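Local coordinates for CbsA (PDB 5XYH), which acts as a 1,4-beta-cellobiosidase (exoglucanase) of glycoside hydrolase family 6, probably releasing cellobiose from the ends of cellulose chains, at residues S197-W202 against Y263-V268; M192-H196 against N233-T238; A275-Y279 against I291-I295; I342-P346 against A356-G360. One frame throughout, in Å; residues are numbered along the deposited sequence.

Interaction 1 (S197-W202 against Y263-V268); sequences SGWLAW and YQWNSV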
loop_
_atom_site.group_PDB
_atom_site.type_symbol
_atom_site.label_atom_id
_atom_site.label_comp_id
_atom_site.label_asym_id
_atom_site.label_seq_id
_atom_site.Cartn_x
_atom_site.Cartn_y
_atom_site.Cartn_z
ATOM N N SER A 197 -0.852 8.780 -5.877
ATOM C CA SER A 197 -0.332 9.567 -6.995
ATOM C C SER A 197 -0.424 11.065 -6.741
ATOM O O SER A 197 0.351 11.845 -7.311
ATOM C CB SER A 197 -1.104 9.237 -8.261
ATOM O OG SER A 197 -2.429 9.714 -8.131
ATOM N N GLY A 198 -1.379 11.486 -5.927
ATOM C CA GLY A 198 -1.729 12.882 -5.829
ATOM C C GLY A 198 -2.859 13.311 -6.740
ATOM O O GLY A 198 -3.326 14.444 -6.613
ATOM N N TRP A 199 -3.305 12.452 -7.671
ATOM C CA TRP A 199 -4.378 12.862 -8.575
ATOM C C TRP A 199 -5.705 13.038 -7.846
ATOM O O TRP A 199 -6.572 13.787 -8.326
ATOM C CB TRP A 199 -4.543 11.857 -9.715
ATOM C CG TRP A 199 -3.448 11.912 -10.760
ATOM C CD1 TRP A 199 -2.588 10.907 -11.092
ATOM C CD2 TRP A 199 -3.118 13.022 -11.611
ATOM N NE1 TRP A 199 -1.740 11.319 -12.093
ATOM C CE2 TRP A 199 -2.045 12.615 -12.429
ATOM C CE3 TRP A 199 -3.628 14.324 -11.760
ATOM C CZ2 TRP A 199 -1.468 13.458 -13.384
ATOM C CZ3 TRP A 199 -3.044 15.172 -12.714
ATOM C CH2 TRP A 199 -1.980 14.730 -13.510
ATOM N N LEU A 200 -5.873 12.375 -6.696
ATOM C CA LEU A 200 -7.052 12.591 -5.860
ATOM C C LEU A 200 -7.163 14.031 -5.378
ATOM O O LEU A 200 -8.272 14.510 -5.113
ATOM C CB LEU A 200 -7.013 11.665 -4.649
ATOM C CG LEU A 200 -7.594 10.278 -4.803
ATOM C CD1 LEU A 200 -7.629 9.629 -3.405
ATOM C CD2 LEU A 200 -8.976 10.406 -5.409
ATOM N N ALA A 201 -6.033 14.720 -5.230
ATOM C CA ALA A 201 -6.010 16.085 -4.720
ATOM C C ALA A 201 -6.027 17.141 -5.827
ATOM O O ALA A 201 -6.029 18.344 -5.532
ATOM C CB ALA A 201 -4.773 16.276 -3.826
ATOM N N TRP A 202 -6.067 16.725 -7.084
ATOM C CA TRP A 202 -5.833 17.618 -8.205
ATOM C C TRP A 202 -7.139 18.274 -8.650
ATOM O O TRP A 202 -8.119 17.584 -8.957
ATOM C CB TRP A 202 -5.207 16.829 -9.349
ATOM C CG TRP A 202 -4.617 17.631 -10.450
ATOM C CD1 TRP A 202 -3.406 18.273 -10.455
ATOM C CD2 TRP A 202 -5.191 17.846 -11.746
ATOM N NE1 TRP A 202 -3.202 18.882 -11.673
ATOM C CE2 TRP A 202 -4.284 18.636 -12.481
ATOM C CE3 TRP A 202 -6.390 17.457 -12.350
ATOM C CZ2 TRP A 202 -4.538 19.039 -13.791
ATOM C CZ3 TRP A 202 -6.640 17.864 -13.652
ATOM C CH2 TRP A 202 -5.716 18.639 -14.357
ATOM N N TYR A 263 5.546 14.709 -14.545
ATOM C CA TYR A 263 4.516 15.047 -13.570
ATOM C C TYR A 263 3.200 15.474 -14.207
ATOM O O TYR A 263 2.163 15.382 -13.542
ATOM C CB TYR A 263 5.020 16.134 -12.597
ATOM C CG TYR A 263 6.122 15.637 -11.686
ATOM C CD1 TYR A 263 5.896 14.591 -10.788
ATOM C CD2 TYR A 263 7.396 16.176 -11.750
ATOM C CE1 TYR A 263 6.910 14.110 -9.974
ATOM C CE2 TYR A 263 8.424 15.698 -10.938
ATOM C CZ TYR A 263 8.177 14.671 -10.048
ATOM O OH TYR A 263 9.201 14.199 -9.233
ATOM N N GLN A 264 3.207 15.897 -15.473
ATOM C CA GLN A 264 1.988 16.196 -16.230
ATOM C C GLN A 264 1.058 17.139 -15.474
ATOM O O GLN A 264 -0.143 16.888 -15.369
ATOM C CB GLN A 264 1.182 14.945 -16.585
ATOM C CG GLN A 264 1.842 13.694 -17.053
ATOM C CD GLN A 264 0.756 12.687 -17.420
ATOM O OE1 GLN A 264 0.449 11.758 -16.645
ATOM N NE2 GLN A 264 0.106 12.918 -18.569
ATOM N N TRP A 265 1.617 18.202 -14.917
ATOM C CA TRP A 265 0.872 19.256 -14.235
ATOM C C TRP A 265 0.400 18.842 -12.844
ATOM O O TRP A 265 -0.477 19.500 -12.265
ATOM C CB TRP A 265 -0.327 19.739 -15.066
ATOM C CG TRP A 265 0.025 20.368 -16.381
ATOM C CD1 TRP A 265 1.079 20.063 -17.199
ATOM C CD2 TRP A 265 -0.711 21.394 -17.045
ATOM N NE1 TRP A 265 1.051 20.852 -18.327
ATOM C CE2 TRP A 265 -0.038 21.682 -18.251
ATOM C CE3 TRP A 265 -1.879 22.103 -16.734
ATOM C CZ2 TRP A 265 -0.495 22.652 -19.149
ATOM C CZ3 TRP A 265 -2.333 23.071 -17.631
ATOM C CH2 TRP A 265 -1.637 23.333 -18.822
ATOM N N ASN A 266 0.963 17.780 -12.277
ATOM C CA ASN A 266 0.654 17.340 -10.921
ATOM C C ASN A 266 1.735 17.863 -9.980
ATOM O O ASN A 266 2.889 17.433 -10.061
ATOM C CB ASN A 266 0.576 15.816 -10.888
ATOM C CG ASN A 266 0.261 15.259 -9.513
ATOM O OD1 ASN A 266 0.185 15.986 -8.515
ATOM N ND2 ASN A 266 0.110 13.941 -9.453
ATOM N N SER A 267 1.359 18.762 -9.062
ATOM C CA SER A 267 2.335 19.377 -8.168
ATOM C C SER A 267 2.710 18.523 -6.959
ATOM O O SER A 267 3.470 19.000 -6.109
ATOM C CB SER A 267 1.816 20.730 -7.668
ATOM O OG SER A 267 1.683 21.616 -8.756
ATOM N N VAL A 268 2.204 17.301 -6.843
ATOM C CA VAL A 268 2.523 16.427 -5.717
ATOM C C VAL A 268 3.537 15.401 -6.207
ATOM O O VAL A 268 3.187 14.477 -6.946
ATOM C CB VAL A 268 1.261 15.768 -5.142
ATOM C CG1 VAL A 268 1.618 14.878 -3.970
ATOM C CG2 VAL A 268 0.273 16.854 -4.675
HETATM O O HOH W 1 -2.419 16.847 -7.196
#

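Interaction 2 (M192-H196 against N233-T238); sequences MDIGH and NTANYT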
loop_
_atom_site.group_PDB
_atom_site.type_symbol
_atom_site.label_atom_id
_atom_site.label_comp_id
_atom_site.label_asym_id
_atom_site.label_seq_id
_atom_site.Cartn_x
_atom_site.Cartn_y
_atom_site.Cartn_z
ATOM N N MET A 192 -7.572 4.189 6.557
ATOM C CA MET A 192 -8.179 4.187 5.234
ATOM C C MET A 192 -7.107 4.346 4.152
ATOM O O MET A 192 -6.357 5.328 4.154
ATOM C CB MET A 192 -9.189 5.332 5.138
ATOM C CG MET A 192 -10.389 5.213 6.049
ATOM S SD MET A 192 -11.418 3.823 5.607
ATOM C CE MET A 192 -11.943 4.298 3.966
ATOM N N ASP A 193 -7.048 3.404 3.210
ATOM C CA ASP A 193 -6.159 3.553 2.068
ATOM C C ASP A 193 -6.629 4.713 1.204
ATOM O O ASP A 193 -7.820 4.827 0.904
ATOM C CB ASP A 193 -6.124 2.281 1.226
ATOM C CG ASP A 193 -5.154 2.396 0.057
ATOM O OD1 ASP A 193 -3.959 2.088 0.260
ATOM O OD2 ASP A 193 -5.578 2.827 -1.044
ATOM N N ILE A 194 -5.703 5.566 0.784
ATOM C CA ILE A 194 -6.121 6.705 -0.032
ATOM C C ILE A 194 -5.115 6.943 -1.160
ATOM O O ILE A 194 -4.726 8.082 -1.451
ATOM C CB ILE A 194 -6.370 7.947 0.864
ATOM C CG1 ILE A 194 -7.141 9.052 0.124
ATOM C CG2 ILE A 194 -5.086 8.470 1.530
ATOM C CD1 ILE A 194 -7.740 10.071 1.077
ATOM N N GLY A 195 -4.701 5.852 -1.819
ATOM C CA GLY A 195 -3.909 5.949 -3.033
ATOM C C GLY A 195 -2.527 6.541 -2.792
ATOM O O GLY A 195 -1.975 6.467 -1.692
ATOM N N HIS A 196 -1.962 7.156 -3.841
ATOM C CA HIS A 196 -0.561 7.571 -3.767
ATOM C C HIS A 196 -0.151 8.668 -4.748
ATOM O O HIS A 196 0.843 9.360 -4.520
ATOM C CB HIS A 196 0.336 6.370 -4.040
ATOM C CG HIS A 196 0.375 6.000 -5.488
ATOM N ND1 HIS A 196 1.353 6.463 -6.347
ATOM C CD2 HIS A 196 -0.476 5.268 -6.243
ATOM C CE1 HIS A 196 1.119 6.000 -7.564
ATOM N NE2 HIS A 196 0.014 5.276 -7.529
ATOM N N ASN A 233 0.532 5.256 -0.462
ATOM C CA ASN A 233 1.626 4.524 -1.108
ATOM C C ASN A 233 1.544 3.015 -0.933
ATOM O O ASN A 233 2.521 2.322 -1.271
ATOM C CB ASN A 233 3.010 4.992 -0.634
ATOM C CG ASN A 233 4.037 4.997 -1.766
ATOM O OD1 ASN A 233 3.706 5.325 -2.907
ATOM N ND2 ASN A 233 5.291 4.662 -1.446
ATOM N N THR A 234 0.414 2.483 -0.455
ATOM C CA THR A 234 0.287 1.046 -0.233
ATOM C C THR A 234 0.638 0.285 -1.501
ATOM O O THR A 234 0.013 0.485 -2.548
ATOM C CB THR A 234 -1.132 0.688 0.204
ATOM O OG1 THR A 234 -1.463 1.388 1.416
ATOM C CG2 THR A 234 -1.216 -0.810 0.473
ATOM N N ALA A 235 1.660 -0.561 -1.406
ATOM C CA ALA A 235 2.120 -1.396 -2.508
ATOM C C ALA A 235 2.627 -0.585 -3.695
ATOM O O ALA A 235 2.822 -1.146 -4.784
ATOM C CB ALA A 235 1.012 -2.360 -2.969
ATOM N N ASN A 236 2.845 0.726 -3.541
ATOM C CA ASN A 236 3.407 1.488 -4.650
ATOM C C ASN A 236 4.836 1.927 -4.326
ATOM O O ASN A 236 5.442 1.493 -3.336
ATOM C CB ASN A 236 2.522 2.693 -5.023
ATOM C CG ASN A 236 2.574 3.006 -6.525
ATOM O OD1 ASN A 236 3.565 3.559 -7.026
ATOM N ND2 ASN A 236 1.513 2.636 -7.249
ATOM N N TYR A 237 5.359 2.837 -5.155
ATOM C CA TYR A 237 6.784 3.136 -5.198
ATOM C C TYR A 237 7.130 4.622 -5.085
ATOM O O TYR A 237 8.306 4.979 -5.222
ATOM C CB TYR A 237 7.374 2.605 -6.513
ATOM C CG TYR A 237 7.182 1.113 -6.767
ATOM C CD1 TYR A 237 6.038 0.624 -7.394
ATOM C CD2 TYR A 237 8.163 0.203 -6.390
ATOM C CE1 TYR A 237 5.887 -0.753 -7.657
ATOM C CE2 TYR A 237 8.025 -1.162 -6.632
ATOM C CZ TYR A 237 6.886 -1.640 -7.263
ATOM O OH TYR A 237 6.773 -3.002 -7.491
ATOM N N THR A 238 6.158 5.491 -4.883
ATOM C CA THR A 238 6.434 6.921 -4.958
ATOM C C THR A 238 7.313 7.327 -3.784
ATOM O O THR A 238 7.043 6.927 -2.644
ATOM C CB THR A 238 5.127 7.711 -4.970
ATOM O OG1 THR A 238 4.368 7.338 -6.131
ATOM C CG2 THR A 238 5.407 9.204 -5.021
HETATM O O HOH W 2 -2.162 3.660 -1.058
#

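Interaction 3 (A275-Y279 against I291-I295); sequences AEVLY and IGFLI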
loop_
_atom_site.group_PDB
_atom_site.type_symbol
_atom_site.label_atom_id
_atom_site.label_comp_id
_atom_site.label_asym_id
_atom_site.label_seq_id
_atom_site.Cartn_x
_atom_site.Cartn_y
_atom_site.Cartn_z
ATOM N N ALA A 275 0.689 13.379 1.852
ATOM C CA ALA A 275 0.030 13.173 3.143
ATOM C C ALA A 275 -0.350 14.501 3.796
ATOM O O ALA A 275 -1.409 14.613 4.425
ATOM C CB ALA A 275 0.936 12.365 4.075
ATOM N N GLU A 276 0.501 15.521 3.656
ATOM C CA GLU A 276 0.213 16.817 4.269
ATOM C C GLU A 276 -0.931 17.527 3.558
ATOM O O GLU A 276 -1.801 18.127 4.205
ATOM C CB GLU A 276 1.466 17.688 4.264
ATOM C CG GLU A 276 1.287 19.079 4.889
ATOM C CD GLU A 276 0.941 19.060 6.397
ATOM O OE1 GLU A 276 1.123 18.012 7.083
ATOM O OE2 GLU A 276 0.510 20.131 6.904
ATOM N N VAL A 277 -0.944 17.478 2.231
ATOM C CA VAL A 277 -2.052 18.051 1.477
ATOM C C VAL A 277 -3.373 17.420 1.906
ATOM O O VAL A 277 -4.372 18.120 2.134
ATOM C CB VAL A 277 -1.782 17.882 -0.030
ATOM C CG1 VAL A 277 -3.057 17.926 -0.825
ATOM C CG2 VAL A 277 -0.798 18.953 -0.501
ATOM N N LEU A 278 -3.395 16.092 2.050
ATOM C CA LEU A 278 -4.620 15.415 2.459
ATOM C C LEU A 278 -4.997 15.771 3.892
ATOM O O LEU A 278 -6.163 16.060 4.174
ATOM C CB LEU A 278 -4.457 13.902 2.309
ATOM C CG LEU A 278 -4.482 13.413 0.855
ATOM C CD1 LEU A 278 -4.270 11.912 0.788
ATOM C CD2 LEU A 278 -5.799 13.794 0.197
ATOM N N TYR A 279 -4.020 15.749 4.802
ATOM C CA TYR A 279 -4.269 16.094 6.196
ATOM C C TYR A 279 -4.972 17.444 6.316
ATOM O O TYR A 279 -5.991 17.569 7.005
ATOM C CB TYR A 279 -2.953 16.100 6.976
ATOM C CG TYR A 279 -3.136 16.608 8.388
ATOM C CD1 TYR A 279 -3.506 15.740 9.418
ATOM C CD2 TYR A 279 -2.982 17.961 8.688
ATOM C CE1 TYR A 279 -3.699 16.202 10.717
ATOM C CE2 TYR A 279 -3.182 18.436 9.985
ATOM C CZ TYR A 279 -3.534 17.545 10.995
ATOM O OH TYR A 279 -3.728 18.000 12.276
ATOM N N ILE A 291 -5.958 13.117 13.537
ATOM C CA ILE A 291 -5.867 12.052 12.544
ATOM C C ILE A 291 -4.409 11.874 12.140
ATOM O O ILE A 291 -3.628 12.833 12.096
ATOM C CB ILE A 291 -6.737 12.321 11.308
ATOM C CG1 ILE A 291 -6.412 13.694 10.717
ATOM C CG2 ILE A 291 -8.197 12.187 11.669
ATOM C CD1 ILE A 291 -6.957 13.902 9.328
ATOM N N GLY A 292 -4.032 10.624 11.877
ATOM C CA GLY A 292 -2.665 10.321 11.509
ATOM C C GLY A 292 -2.555 9.691 10.133
ATOM O O GLY A 292 -3.534 9.160 9.598
ATOM N N PHE A 293 -1.373 9.759 9.536
ATOM C CA PHE A 293 -1.141 9.142 8.236
ATOM C C PHE A 293 -0.043 8.093 8.332
ATOM O O PHE A 293 0.998 8.322 8.959
ATOM C CB PHE A 293 -0.775 10.194 7.183
ATOM C CG PHE A 293 -1.964 10.953 6.653
ATOM C CD1 PHE A 293 -2.614 11.880 7.448
ATOM C CD2 PHE A 293 -2.425 10.740 5.363
ATOM C CE1 PHE A 293 -3.723 12.589 6.970
ATOM C CE2 PHE A 293 -3.527 11.443 4.879
ATOM C CZ PHE A 293 -4.173 12.373 5.690
ATOM N N LEU A 294 -0.286 6.937 7.713
ATOM C CA LEU A 294 0.765 5.972 7.435
ATOM C C LEU A 294 1.260 6.181 6.005
ATOM O O LEU A 294 0.507 6.621 5.127
ATOM C CB LEU A 294 0.268 4.532 7.614
ATOM C CG LEU A 294 -0.482 4.220 8.911
ATOM C CD1 LEU A 294 -0.877 2.757 8.997
ATOM C CD2 LEU A 294 0.370 4.630 10.127
ATOM N N ILE A 295 2.542 5.888 5.784
ATOM C CA ILE A 295 3.110 5.806 4.443
ATOM C C ILE A 295 3.790 4.450 4.303
ATOM O O ILE A 295 4.578 4.050 5.166
ATOM C CB ILE A 295 4.096 6.952 4.153
ATOM C CG1 ILE A 295 3.359 8.302 4.261
ATOM C CG2 ILE A 295 4.722 6.764 2.763
ATOM C CD1 ILE A 295 4.261 9.543 4.216
#

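Interaction 4 (I342-P346 against A356-G360); sequences IGMPP and AYVWG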
loop_
_atom_site.group_PDB
_atom_site.type_symbol
_atom_site.label_atom_id
_atom_site.label_comp_id
_atom_site.label_asym_id
_atom_site.label_seq_id
_atom_site.Cartn_x
_atom_site.Cartn_y
_atom_site.Cartn_z
ATOM N N ILE A 342 14.202 -0.755 -1.597
ATOM C CA ILE A 342 13.555 -0.673 -0.287
ATOM C C ILE A 342 13.693 0.735 0.271
ATOM O O ILE A 342 14.729 1.392 0.102
ATOM C CB ILE A 342 14.170 -1.707 0.670
ATOM C CG1 ILE A 342 13.807 -3.123 0.199
ATOM C CG2 ILE A 342 13.719 -1.447 2.112
ATOM C CD1 ILE A 342 14.219 -4.226 1.130
ATOM N N GLY A 343 12.637 1.229 0.910
ATOM C CA GLY A 343 12.669 2.564 1.496
ATOM C C GLY A 343 12.931 2.542 2.990
ATOM O O GLY A 343 13.603 1.645 3.515
ATOM N N MET A 344 12.399 3.540 3.683
ATOM C CA MET A 344 12.606 3.629 5.125
ATOM C C MET A 344 12.111 2.354 5.806
ATOM O O MET A 344 11.007 1.872 5.496
ATOM C CB MET A 344 11.873 4.839 5.722
ATOM C CG MET A 344 12.554 6.198 5.526
ATOM S SD MET A 344 14.152 6.361 6.384
ATOM C CE MET A 344 13.671 6.198 8.110
ATOM N N PRO A 345 12.881 1.790 6.732
ATOM C CA PRO A 345 12.383 0.686 7.568
ATOM C C PRO A 345 11.150 1.113 8.346
ATOM O O PRO A 345 10.928 2.313 8.560
ATOM C CB PRO A 345 13.560 0.403 8.520
ATOM C CG PRO A 345 14.756 1.052 7.877
ATOM C CD PRO A 345 14.219 2.243 7.141
ATOM N N PRO A 346 10.326 0.168 8.787
ATOM C CA PRO A 346 9.175 0.535 9.625
ATOM C C PRO A 346 9.625 1.388 10.807
ATOM O O PRO A 346 10.560 1.034 11.519
ATOM C CB PRO A 346 8.618 -0.820 10.071
ATOM C CG PRO A 346 9.083 -1.791 9.019
ATOM C CD PRO A 346 10.444 -1.288 8.600
ATOM N N ALA A 356 3.296 6.536 11.368
ATOM C CA ALA A 356 4.328 5.517 11.204
ATOM C C ALA A 356 4.675 5.377 9.730
ATOM O O ALA A 356 3.845 5.655 8.866
ATOM C CB ALA A 356 3.869 4.158 11.759
ATOM N N TYR A 357 5.924 4.996 9.463
ATOM C CA TYR A 357 6.279 4.370 8.191
ATOM C C TYR A 357 6.090 2.870 8.364
ATOM O O TYR A 357 6.529 2.308 9.368
ATOM C CB TYR A 357 7.723 4.668 7.779
ATOM C CG TYR A 357 8.069 6.139 7.625
ATOM C CD1 TYR A 357 7.166 7.048 7.087
ATOM C CD2 TYR A 357 9.312 6.612 8.013
ATOM C CE1 TYR A 357 7.488 8.401 6.953
ATOM C CE2 TYR A 357 9.649 7.949 7.885
ATOM C CZ TYR A 357 8.738 8.837 7.354
ATOM O OH TYR A 357 9.082 10.158 7.233
ATOM N N VAL A 358 5.409 2.225 7.408
ATOM C CA VAL A 358 5.106 0.801 7.501
ATOM C C VAL A 358 5.558 0.133 6.206
ATOM O O VAL A 358 5.684 0.771 5.159
ATOM C CB VAL A 358 3.604 0.513 7.751
ATOM C CG1 VAL A 358 3.106 1.187 9.045
ATOM C CG2 VAL A 358 2.764 0.940 6.551
ATOM N N TRP A 359 5.827 -1.165 6.289
ATOM C CA TRP A 359 6.041 -1.960 5.081
ATOM C C TRP A 359 4.704 -2.630 4.801
ATOM O O TRP A 359 4.431 -3.744 5.258
ATOM C CB TRP A 359 7.177 -2.960 5.258
ATOM C CG TRP A 359 8.514 -2.318 5.184
ATOM C CD1 TRP A 359 8.780 -0.976 5.140
ATOM C CD2 TRP A 359 9.778 -2.980 5.110
ATOM N NE1 TRP A 359 10.126 -0.769 5.054
ATOM C CE2 TRP A 359 10.767 -1.981 5.046
ATOM C CE3 TRP A 359 10.172 -4.323 5.107
ATOM C CZ2 TRP A 359 12.135 -2.282 4.968
ATOM C CZ3 TRP A 359 11.534 -4.624 5.036
ATOM C CH2 TRP A 359 12.494 -3.609 4.966
ATOM N N GLY A 360 3.843 -1.901 4.086
ATOM C CA GLY A 360 2.536 -2.433 3.738
ATOM C C GLY A 360 2.636 -3.656 2.857
ATOM O O GLY A 360 1.985 -4.671 3.101
#

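Interaction 1 (S197-W202 against Y263-V268)
Two loops meet here through an Asx turn and an ST turn, in the part of a family 6 glycoside hydrolase that extends beyond the C-terminal ends of the barrel strands. In 263-268, N266 closes a type I' beta turn that starts at Y263, and its side chain works in two directions. OD1 accepts from the backbone N of V268 at 2.9 Å, which makes the Asx turn, while ND2 reaches across to donate to S197 O at 3.0 Å. S197 forms the ST turn: its OG accepts from W199 N at 2.9 Å, leading into the 3-10 segment 199-201. This loop links strand 188-193 to helix 206-218 of the alpha/beta fold. The phi of 93° at G198 and the closeness of V268, whose CB is 4.2 Å from G198 CA, leave no space for a beta carbon. A water donates to both G198 O (2.6 Å) and N266 OD1 (3.0 Å). Farther out, two tryptophans of 197-202 reach the turn 263-266. The six-membered ring of W199 takes N266 CB over its face, a CH-pi contact with CB 4.0 Å from the centroid, whereas W202 uses its indole edge, NE1 donating to W265 O at 2.9 Å.

Interaction 2 (M192-H196 against N233-T238)
H196 is the residue most buried by this contact, and the loop 233-238 meets one face and one edge of its imidazole. N236 lies over the face, its CB 4.1 Å from the ring centroid as a CH-pi contact. At the edge, H196 ND1 is hydrogen-bonded to T238 OG1 at 3.1 Å, with either atom able to donate. N233, buried to the same extent as N236, begins a type II beta turn that ends there. Its CA is 3.7 Å from H196 CB, and its backbone N donates to G195 O at 3.0 Å; in its side chain, OD1 accepts from T238 N, while ND2 donates to D296 O at the end of strand 292-296. Strands 188-193 and 229-232 are parallel neighbours in the sheet, so these are the loops leaving their C-terminal ends, where family 6 enzymes place their substrate site. At the end of its strand, D193 uses both carboxylate oxygens: OD1 accepts from T234 OG1 at 2.8 Å, and OD2 from G195 N at 3.2 Å in an Asx turn. A water joins D193 OD1, G195 O and T234 N. Three direct hydrogen bonds and this bridging water are consistent with loops held in defined conformations and an imidazole in a defined orientation.

Interaction 3 (A275-Y279 against I291-I295)
F293 lays its ring against one turn of helix 271-284, with the carbonyl oxygen of A275 over one face, 3.8 Å from F293 CZ. That oxygen already accepts the helical hydrogen bond from Y279 N (2.9 Å), so the ring rests on backbone whose polar groups are paired. Around it gather the residues that the helix repeat brings to the same side: A275 CB touches F293 CD2 at 3.9 Å, L278 CB touches F293 CE2 at 3.7 Å, and Y279 CB touches F293 CE1 at 3.6 Å. E276 and V277, between them, point away from the sheet. This is a helix-on-sheet contact of the classical beta-alpha-beta kind: helix 271-284 follows strand 229-232 in the chain and leads to its parallel neighbour, 292-296, against which it runs nearly antiparallel, at 155° with the segment axes 9.5 Å apart. At the start of the strand, Y279 extends the seam, its CE1 meeting I291 CG1 at 3.7 Å and I291 O at 3.6 Å, while its hydroxyl bonds to S289 O and its ring stacks with H353. At the other end I295 CD1 makes a looser contact with A275 CB, at 4.4 Å. No hydrogen bond joins the two segments; the helix is held to the sheet here by close apolar fit, so cohesion depends on the shapes of the surfaces rather than on bond direction.

Interaction 4 (I342-P346 against A356-G360)
This is a tryptophan packed on a proline-rich loop, at the point where strand 354-358 runs out at its C-terminal end. W359 points its indole at the loop 342-346, NE1 donating to M344 O at 2.8 Å; the same carbonyl also accepts from T297 OG1. Over one face of the indole sits P346, its CD 3.6 Å from the centroid of the five-membered ring in a CH-pi contact, while I342 CG2 presses on W359 CZ2 at 3.4 Å. The loop feeds directly into strand 347-351, which pairs antiparallel with 354-358 in a beta-hairpin at one side of the barrel-like sheet, so the contact bridges the base of the hairpin; the end-to-end direction of 342-346 lies 119° from that of 357-359. Close to the strands, P346 CA approaches Y357 O at 3.2 Å as a CA-H...O contact, and M344 CB packs on Y357 CD2 at 3.9 Å. Beyond the two segments, Y45 meets the W359 ring edge-to-face and V42 of helix 33-42 touches both I342 and W359.

Overall arrangement
The four contacts illustrate how chemistry changes with place in an alpha/beta fold. Interaction 3, fully buried between helix and sheet, is apolar and lacks hydrogen bonds across its segments; interactions 1, 2 and 4 join loops or strand ends, are partly buried, and each uses at least one such bond. Interaction 2, its centre about 4 Å from that of the chain, is the most polar; interaction 1, its centre about 18 Å from it, mixes Asx and ST turns with tryptophan contacts. I194 packs on L200 and L278, A201 touches V277, and neighbouring strands 292-296 and 354-358 link interactions 3 and 4, with I295 O probably hydrogen-bonded to V358 N (3.0 Å). Interaction 4 touches neither 1 nor 2.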